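Local coordinates for protein SAM-dependent methyltransferase (Streptococcus pneumoniae, PDB 3KR9) that probably methylates N1 of adenine 22 in tRNA, using S-adenosylmethionine as methyl donor in a class I Rossmann-like fold, at residues Val34-Val48 with His62-Asn74. Numbering follows the deposited sequence.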
ATOM      1  N   VAL A  34     -10.788   5.714 -15.401  1.00 18.41           N
ATOM      2  CA  VAL A  34     -11.966   5.543 -16.238  1.00 19.11           C
ATOM      3  C   VAL A  34     -11.722   6.321 -17.523  1.00 21.15           C
ATOM      4  O   VAL A  34     -12.057   5.867 -18.610  1.00 21.44           O
ATOM      5  CB  VAL A  34     -13.242   6.055 -15.638  1.00 19.94           C
ATOM      6  CG1 VAL A  34     -14.376   6.032 -16.680  1.00 19.54           C
ATOM      7  CG2 VAL A  34     -13.664   5.232 -14.335  1.00 20.11           C
ATOM      8  N   GLU A  35     -11.105   7.483 -17.392  1.00 21.67           N
ATOM      9  CA  GLU A  35     -10.936   8.324 -18.569  1.00 22.79           C
ATOM     10  C   GLU A  35     -10.051   7.607 -19.603  1.00 24.45           C
ATOM     11  O   GLU A  35     -10.311   7.721 -20.810  1.00 24.31           O
ATOM     12  CB  GLU A  35     -10.441   9.734 -18.204  1.00 22.45           C
ATOM     13  CG  GLU A  35     -11.528  10.535 -17.489  1.00 18.32           C
ATOM     14  CD  GLU A  35     -11.168  11.985 -17.283  1.00 19.24           C
ATOM     15  OE1 GLU A  35      -9.978  12.314 -17.185  1.00 21.31           O
ATOM     16  OE2 GLU A  35     -12.095  12.788 -17.239  1.00 16.72           O
ATOM     17  N   ARG A  36      -9.045   6.851 -19.153  1.00 24.03           N
ATOM     18  CA  ARG A  36      -8.165   6.180 -20.128  1.00 24.93           C
ATOM     19  C   ARG A  36      -8.626   4.800 -20.577  1.00 22.65           C
ATOM     20  O   ARG A  36      -7.961   4.156 -21.350  1.00 23.87           O
ATOM     21  CB  ARG A  36      -6.686   6.159 -19.689  1.00 26.05           C
ATOM     22  CG  ARG A  36      -6.409   5.434 -18.430  1.00 26.75           C
ATOM     23  CD  ARG A  36      -5.172   6.072 -17.764  1.00 29.93           C
ATOM     24  NE  ARG A  36      -4.497   5.065 -16.968  1.00 28.96           N
ATOM     25  CZ  ARG A  36      -3.406   5.242 -16.224  1.00 29.07           C
ATOM     26  NH1 ARG A  36      -2.925   4.184 -15.580  1.00 23.41           N
ATOM     27  NH2 ARG A  36      -2.810   6.443 -16.113  1.00 26.86           N
ATOM     28  N   GLY A  37      -9.790   4.386 -20.132  1.00 23.14           N
ATOM     29  CA  GLY A  37     -10.447   3.181 -20.634  1.00 22.35           C
ATOM     30  C   GLY A  37      -9.882   1.981 -19.921  1.00 22.50           C
ATOM     31  O   GLY A  37     -10.030   0.840 -20.388  1.00 23.73           O
ATOM     32  N   GLN A  38      -9.245   2.207 -18.775  1.00 21.04           N
ATOM     33  CA  GLN A  38      -8.546   1.103 -18.085  1.00 20.56           C
ATOM     34  C   GLN A  38      -9.474   0.275 -17.178  1.00 20.98           C
ATOM     35  O   GLN A  38      -9.292  -0.937 -16.985  1.00 22.28           O
ATOM     36  CB  GLN A  38      -7.285   1.622 -17.348  1.00 18.42           C
ATOM     37  CG  GLN A  38      -6.554   0.521 -16.593  1.00 19.11           C
ATOM     38  CD  GLN A  38      -5.197   0.944 -16.130  1.00 18.68           C
ATOM     39  OE1 GLN A  38      -4.601   1.924 -16.640  1.00 21.19           O
ATOM     40  NE2 GLN A  38      -4.693   0.252 -15.128  1.00 18.71           N
ATOM     41  N   ILE A  39     -10.511   0.890 -16.634  1.00 21.68           N
ATOM     42  CA  ILE A  39     -11.417   0.126 -15.763  1.00 21.72           C
ATOM     43  C   ILE A  39     -12.824   0.434 -16.213  1.00 21.52           C
ATOM     44  O   ILE A  39     -13.008   1.402 -16.917  1.00 22.59           O
ATOM     45  CB  ILE A  39     -11.165   0.478 -14.308  1.00 20.31           C
ATOM     46  CG1 ILE A  39     -11.760   1.879 -13.972  1.00 20.64           C
ATOM     47  CG2 ILE A  39      -9.639   0.358 -14.043  1.00 20.23           C
ATOM     48  CD1 ILE A  39     -11.469   2.385 -12.537  1.00 19.01           C
ATOM     49  N   LYS A  40     -13.809  -0.361 -15.839  1.00 21.00           N
ATOM     50  CA  LYS A  40     -15.183  -0.112 -16.250  1.00 22.09           C
ATOM     51  C   LYS A  40     -15.867   0.942 -15.378  1.00 22.33           C
ATOM     52  O   LYS A  40     -16.781   1.653 -15.823  1.00 23.40           O
ATOM     53  CB  LYS A  40     -15.989  -1.399 -16.129  1.00 22.63           C
ATOM     54  CG  LYS A  40     -17.451  -1.258 -16.517  1.00 28.01           C
ATOM     55  CD  LYS A  40     -17.641  -0.580 -17.876  1.00 35.82           C
ATOM     56  CE  LYS A  40     -19.093  -0.117 -18.106  1.00 38.71           C
ATOM     57  NZ  LYS A  40     -19.352   1.211 -17.411  1.00 40.04           N
ATOM     58  N   SER A  41     -15.462   1.009 -14.127  1.00 20.97           N
ATOM     59  CA  SER A  41     -16.166   1.847 -13.172  1.00 20.66           C
ATOM     60  C   SER A  41     -15.494   1.726 -11.827  1.00 19.71           C
ATOM     61  O   SER A  41     -14.648   0.870 -11.625  1.00 20.20           O
ATOM     62  CB  SER A  41     -17.612   1.446 -13.046  1.00 19.61           C
ATOM     63  OG  SER A  41     -17.709   0.111 -12.556  1.00 22.73           O
ATOM     64  N   ALA A  42     -15.895   2.582 -10.896  1.00 18.07           N
ATOM     65  CA  ALA A  42     -15.216   2.644  -9.628  1.00 16.78           C
ATOM     66  C   ALA A  42     -16.137   3.189  -8.534  1.00 16.54           C
ATOM     67  O   ALA A  42     -17.242   3.705  -8.798  1.00 15.81           O
ATOM     68  CB  ALA A  42     -13.925   3.464  -9.739  1.00 15.26           C
ATOM     69  N   ILE A  43     -15.722   2.926  -7.299  1.00 17.32           N
ATOM     70  CA  ILE A  43     -16.290   3.492  -6.124  1.00 17.92           C
ATOM     71  C   ILE A  43     -15.086   4.166  -5.449  1.00 17.74           C
ATOM     72  O   ILE A  43     -14.031   3.558  -5.364  1.00 18.93           O
ATOM     73  CB  ILE A  43     -16.886   2.389  -5.216  1.00 18.80           C
ATOM     74  CG1 ILE A  43     -18.104   1.771  -5.901  1.00 22.05           C
ATOM     75  CG2 ILE A  43     -17.344   2.971  -3.927  1.00 18.34           C
ATOM     76  CD1 ILE A  43     -18.490   0.416  -5.310  1.00 28.18           C
ATOM     77  N   ALA A  44     -15.237   5.428  -5.040  1.00 17.35           N
ATOM     78  CA  ALA A  44     -14.261   6.166  -4.257  1.00 17.74           C
ATOM     79  C   ALA A  44     -14.835   6.303  -2.826  1.00 18.40           C
ATOM     80  O   ALA A  44     -15.827   7.010  -2.636  1.00 20.15           O
ATOM     81  CB  ALA A  44     -14.038   7.598  -4.872  1.00 17.16           C
ATOM     82  N   GLY A  45     -14.214   5.653  -1.845  1.00 17.67           N
ATOM     83  CA  GLY A  45     -14.687   5.731  -0.465  1.00 17.95           C
ATOM     84  C   GLY A  45     -14.004   6.881   0.222  1.00 16.78           C
ATOM     85  O   GLY A  45     -12.841   7.105  -0.006  1.00 18.42           O
ATOM     86  N   GLU A  46     -14.733   7.638   1.042  1.00 17.28           N
ATOM     87  CA  GLU A  46     -14.159   8.727   1.795  1.00 16.74           C
ATOM     88  C   GLU A  46     -14.785   8.718   3.220  1.00 18.25           C
ATOM     89  O   GLU A  46     -15.992   8.635   3.349  1.00 17.44           O
ATOM     90  CB  GLU A  46     -14.530  10.093   1.141  1.00 17.54           C
ATOM     91  CG  GLU A  46     -14.097  10.270  -0.325  1.00 14.80           C
ATOM     92  CD  GLU A  46     -12.595  10.352  -0.484  1.00 17.71           C
ATOM     93  OE1 GLU A  46     -11.882  10.453   0.545  1.00 19.29           O
ATOM     94  OE2 GLU A  46     -12.099  10.330  -1.654  1.00 19.94           O
ATOM     95  N   VAL A  47     -13.991   8.840   4.265  1.00 17.74           N
ATOM     96  CA  VAL A  47     -14.606   8.792   5.600  1.00 20.05           C
ATOM     97  C   VAL A  47     -14.928  10.194   6.151  1.00 20.70           C
ATOM     98  O   VAL A  47     -15.808  10.323   7.017  1.00 20.69           O
ATOM     99  CB  VAL A  47     -13.782   7.993   6.617  1.00 19.45           C
ATOM    100  CG1 VAL A  47     -12.441   8.666   6.837  1.00 20.65           C
ATOM    101  CG2 VAL A  47     -14.591   7.870   8.007  1.00 19.38           C
ATOM    102  N   VAL A  48     -14.228  11.227   5.679  1.00 20.39           N
ATOM    103  CA  VAL A  48     -14.487  12.605   6.138  1.00 22.15           C
ATOM    104  C   VAL A  48     -15.186  13.464   5.077  1.00 22.13           C
ATOM    105  O   VAL A  48     -15.013  13.247   3.836  1.00 20.03           O
ATOM    106  CB  VAL A  48     -13.205  13.320   6.742  1.00 22.48           C
ATOM    107  CG1 VAL A  48     -11.930  12.699   6.247  1.00 26.71           C
ATOM    108  CG2 VAL A  48     -13.208  14.826   6.469  1.00 25.12           C
ATOM    109  N   HIS A  62     -15.925  16.016 -14.133  1.00 22.19           N
ATOM    110  CA  HIS A  62     -15.510  15.181 -15.214  1.00 21.75           C
ATOM    111  C   HIS A  62     -16.644  14.470 -15.939  1.00 21.07           C
ATOM    112  O   HIS A  62     -16.397  13.779 -16.897  1.00 22.95           O
ATOM    113  CB  HIS A  62     -14.425  14.229 -14.727  1.00 22.20           C
ATOM    114  CG  HIS A  62     -13.087  14.884 -14.630  1.00 20.56           C
ATOM    115  ND1 HIS A  62     -12.760  15.742 -13.601  1.00 18.31           N
ATOM    116  CD2 HIS A  62     -12.009  14.851 -15.451  1.00 19.35           C
ATOM    117  CE1 HIS A  62     -11.514  16.166 -13.759  1.00 17.33           C
ATOM    118  NE2 HIS A  62     -11.047  15.662 -14.891  1.00 21.64           N
ATOM    119  N   GLY A  63     -17.876  14.679 -15.526  1.00 20.89           N
ATOM    120  CA  GLY A  63     -19.030  14.047 -16.181  1.00 21.80           C
ATOM    121  C   GLY A  63     -19.086  12.524 -15.991  1.00 22.81           C
ATOM    122  O   GLY A  63     -19.554  11.795 -16.878  1.00 23.86           O
ATOM    123  N   LEU A  64     -18.640  12.022 -14.847  1.00 21.88           N
ATOM    124  CA  LEU A  64     -18.489  10.554 -14.684  1.00 21.97           C
ATOM    125  C   LEU A  64     -19.362   9.994 -13.568  1.00 22.00           C
ATOM    126  O   LEU A  64     -19.079   8.906 -13.019  1.00 20.62           O
ATOM    127  CB  LEU A  64     -17.009  10.208 -14.408  1.00 20.26           C
ATOM    128  CG  LEU A  64     -16.116  10.471 -15.621  1.00 25.26           C
ATOM    129  CD1 LEU A  64     -14.606  10.301 -15.292  1.00 23.52           C
ATOM    130  CD2 LEU A  64     -16.602   9.600 -16.853  1.00 21.37           C
ATOM    131  N   LYS A  65     -20.434  10.707 -13.240  1.00 22.73           N
ATOM    132  CA  LYS A  65     -21.352  10.233 -12.211  1.00 24.57           C
ATOM    133  C   LYS A  65     -21.927   8.855 -12.550  1.00 24.44           C
ATOM    134  O   LYS A  65     -22.305   8.106 -11.650  1.00 24.94           O
ATOM    135  CB  LYS A  65     -22.487  11.239 -11.952  1.00 24.94           C
ATOM    136  CG  LYS A  65     -21.953  12.690 -11.847  1.00 29.20           C
ATOM    137  CD  LYS A  65     -23.102  13.724 -11.800  1.00 37.94           C
ATOM    138  CE  LYS A  65     -22.788  14.982 -12.649  1.00 39.67           C
ATOM    139  NZ  LYS A  65     -24.050  15.459 -13.349  1.00 40.81           N
ATOM    140  N   GLU A  66     -22.007   8.513 -13.825  1.00 24.66           N
ATOM    141  CA  GLU A  66     -22.541   7.177 -14.187  1.00 26.51           C
ATOM    142  C   GLU A  66     -21.499   6.062 -14.005  1.00 25.11           C
ATOM    143  O   GLU A  66     -21.839   4.892 -14.068  1.00 23.55           O
ATOM    144  CB  GLU A  66     -23.038   7.147 -15.646  1.00 27.12           C
ATOM    145  CG  GLU A  66     -24.212   8.096 -15.873  1.00 33.21           C
ATOM    146  CD  GLU A  66     -25.384   7.710 -15.029  1.00 39.29           C
ATOM    147  OE1 GLU A  66     -25.442   6.529 -14.627  1.00 44.90           O
ATOM    148  OE2 GLU A  66     -26.251   8.564 -14.759  1.00 43.57           O
ATOM    149  N   LYS A  67     -20.231   6.434 -13.809  1.00 23.85           N
ATOM    150  CA  LYS A  67     -19.160   5.434 -13.771  1.00 23.61           C
ATOM    151  C   LYS A  67     -18.376   5.428 -12.463  1.00 22.29           C
ATOM    152  O   LYS A  67     -17.674   4.461 -12.162  1.00 21.75           O
ATOM    153  CB  LYS A  67     -18.170   5.651 -14.934  1.00 23.03           C
ATOM    154  CG  LYS A  67     -18.812   5.585 -16.340  1.00 27.52           C
ATOM    155  CD  LYS A  67     -17.742   5.262 -17.374  1.00 31.62           C
ATOM    156  CE  LYS A  67     -18.338   4.866 -18.705  1.00 34.68           C
ATOM    157  NZ  LYS A  67     -19.688   4.329 -18.459  1.00 35.70           N
ATOM    158  N   ILE A  68     -18.472   6.507 -11.699  1.00 20.49           N
ATOM    159  CA  ILE A  68     -17.822   6.564 -10.391  1.00 20.11           C
ATOM    160  C   ILE A  68     -18.780   7.033  -9.310  1.00 19.90           C
ATOM    161  O   ILE A  68     -19.278   8.187  -9.348  1.00 19.20           O
ATOM    162  CB  ILE A  68     -16.576   7.480 -10.437  1.00 21.16           C
ATOM    163  CG1 ILE A  68     -15.653   7.056 -11.582  1.00 19.11           C
ATOM    164  CG2 ILE A  68     -15.837   7.567  -9.062  1.00 21.54           C
ATOM    165  CD1 ILE A  68     -14.472   8.043 -11.779  1.00 19.30           C
ATOM    166  N   GLN A  69     -19.047   6.125  -8.356  1.00 18.15           N
ATOM    167  CA  GLN A  69     -19.815   6.460  -7.148  1.00 18.19           C
ATOM    168  C   GLN A  69     -18.873   6.896  -6.077  1.00 19.15           C
ATOM    169  O   GLN A  69     -17.751   6.324  -5.931  1.00 20.77           O
ATOM    170  CB  GLN A  69     -20.622   5.259  -6.640  1.00 18.13           C
ATOM    171  CG  GLN A  69     -21.723   4.806  -7.602  1.00 20.59           C
ATOM    172  CD  GLN A  69     -22.234   3.442  -7.207  1.00 23.70           C
ATOM    173  OE1 GLN A  69     -23.073   3.313  -6.294  1.00 24.56           O
ATOM    174  NE2 GLN A  69     -21.671   2.418  -7.814  1.00 21.32           N
ATOM    175  N   VAL A  70     -19.320   7.890  -5.302  1.00 19.10           N
ATOM    176  CA  VAL A  70     -18.557   8.405  -4.171  1.00 19.29           C
ATOM    177  C   VAL A  70     -19.405   8.140  -2.920  1.00 20.46           C
ATOM    178  O   VAL A  70     -20.601   8.476  -2.885  1.00 20.56           O
ATOM    179  CB  VAL A  70     -18.257   9.919  -4.263  1.00 19.02           C
ATOM    180  CG1 VAL A  70     -17.265  10.345  -3.111  1.00 16.97           C
ATOM    181  CG2 VAL A  70     -17.700  10.271  -5.649  1.00 19.24           C
ATOM    182  N   ARG A  71     -18.809   7.476  -1.942  1.00 19.02           N
ATOM    183  CA  ARG A  71     -19.559   7.069  -0.771  1.00 20.24           C
ATOM    184  C   ARG A  71     -18.845   7.521   0.482  1.00 20.40           C
ATOM    185  O   ARG A  71     -17.581   7.462   0.551  1.00 19.84           O
ATOM    186  CB  ARG A  71     -19.726   5.546  -0.782  1.00 20.83           C
ATOM    187  CG  ARG A  71     -20.577   5.032  -1.919  1.00 21.12           C
ATOM    188  CD  ARG A  71     -20.580   3.510  -1.945  1.00 21.27           C
ATOM    189  NE  ARG A  71     -21.505   2.993  -2.954  1.00 20.96           N
ATOM    190  CZ  ARG A  71     -21.590   1.702  -3.268  1.00 23.24           C
ATOM    191  NH1 ARG A  71     -20.835   0.827  -2.614  1.00 20.78           N
ATOM    192  NH2 ARG A  71     -22.444   1.272  -4.195  1.00 23.30           N
ATOM    193  N   LEU A  72     -19.650   7.992   1.459  1.00 19.73           N
ATOM    194  CA  LEU A  72     -19.165   8.468   2.710  1.00 21.91           C
ATOM    195  C   LEU A  72     -19.229   7.278   3.678  1.00 22.73           C
ATOM    196  O   LEU A  72     -20.321   6.862   4.024  1.00 22.38           O
ATOM    197  CB  LEU A  72     -20.144   9.564   3.211  1.00 22.61           C
ATOM    198  CG  LEU A  72     -19.779  10.045   4.591  1.00 23.12           C
ATOM    199  CD1 LEU A  72     -18.402  10.781   4.494  1.00 22.11           C
ATOM    200  CD2 LEU A  72     -20.936  10.952   5.147  1.00 27.36           C
ATOM    201  N   ALA A  73     -18.081   6.718   4.067  1.00 22.95           N
ATOM    202  CA  ALA A  73     -18.051   5.482   4.870  1.00 23.99           C
ATOM    203  C   ALA A  73     -16.622   5.185   5.200  1.00 23.82           C
ATOM    204  O   ALA A  73     -15.689   5.629   4.483  1.00 24.90           O
ATOM    205  CB  ALA A  73     -18.674   4.302   4.128  1.00 24.29           C
ATOM    206  N   ASN A  74     -16.423   4.493   6.305  1.00 24.01           N
ATOM    207  CA  ASN A  74     -15.059   4.216   6.731  1.00 24.32           C
ATOM    208  C   ASN A  74     -14.526   2.912   6.135  1.00 23.01           C
ATOM    209  O   ASN A  74     -15.120   1.837   6.323  1.00 21.32           O
ATOM    210  CB  ASN A  74     -15.019   4.103   8.221  1.00 25.71           C
ATOM    211  CG  ASN A  74     -13.616   3.938   8.739  1.00 28.04           C
ATOM    212  OD1 ASN A  74     -12.679   4.695   8.383  1.00 32.02           O
ATOM    213  ND2 ASN A  74     -13.452   2.972   9.603  1.00 28.09           N
TER
HETATM  214  O   HOH W   1     -19.404   2.865  -9.698  1.00 16.56           O
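Ile43 and Arg71 meet across two parallel strands, 41-46 and 68-72, at one edge of the Rossmann-like sheet, 68-72 being the edge strand; helix 49-61 joins them as a beta-alpha-beta crossover. The parallel assignment rests on an 18° angle between the strand directions and on six backbone hydrogen bonds that run from Ala42 N to Lys67 O at one end to Ala73 N to Glu46 O at the other. In between, Ala44 uses both its groups: its N donates to Gln69 O at 2.8 Å, and its O accepts from Arg71 N.

On the sheet face carrying Ile43, Gln69 and Arg71, Ile43 CD1 rests over one face of the Arg71 guanidinium, 3.6 Å from NH1. A chi1 of -68° leaves Ile43 CG2 anti to the backbone N, where it lies against Arg71 CD, so the two branches reach different parts of the arginine. The extended arginine chain sends NH2 back to Gln69 OE1 (3.0 Å), a bond that approaches from above the amide plane; Asp83, by a salt bridge, and the carbonyl of Ala78 hold NH1, further fixing the group's orientation.

The face carrying Ala42, Ala44, Ile68 and Val70 is largely apolar, though Glu46 also lies on it. Here Val34, at the end of helix 28-35, splits its methyls: CG2 packs on Ile68 CG1 at 3.9 Å, and CG1, anti to the backbone N (chi1 171°), meets the aliphatic part of Lys67 at CD, 3.5 Å away. Helix 49-61 adds Val59 against Ile68 and Ala55 against Val70.

Back on the Gln69 side, one water links the strands: its bond to Ala42 O is modelled suspiciously short and so uncertain in length, while it accepts from Gln69 NE2 at 3.0 Å.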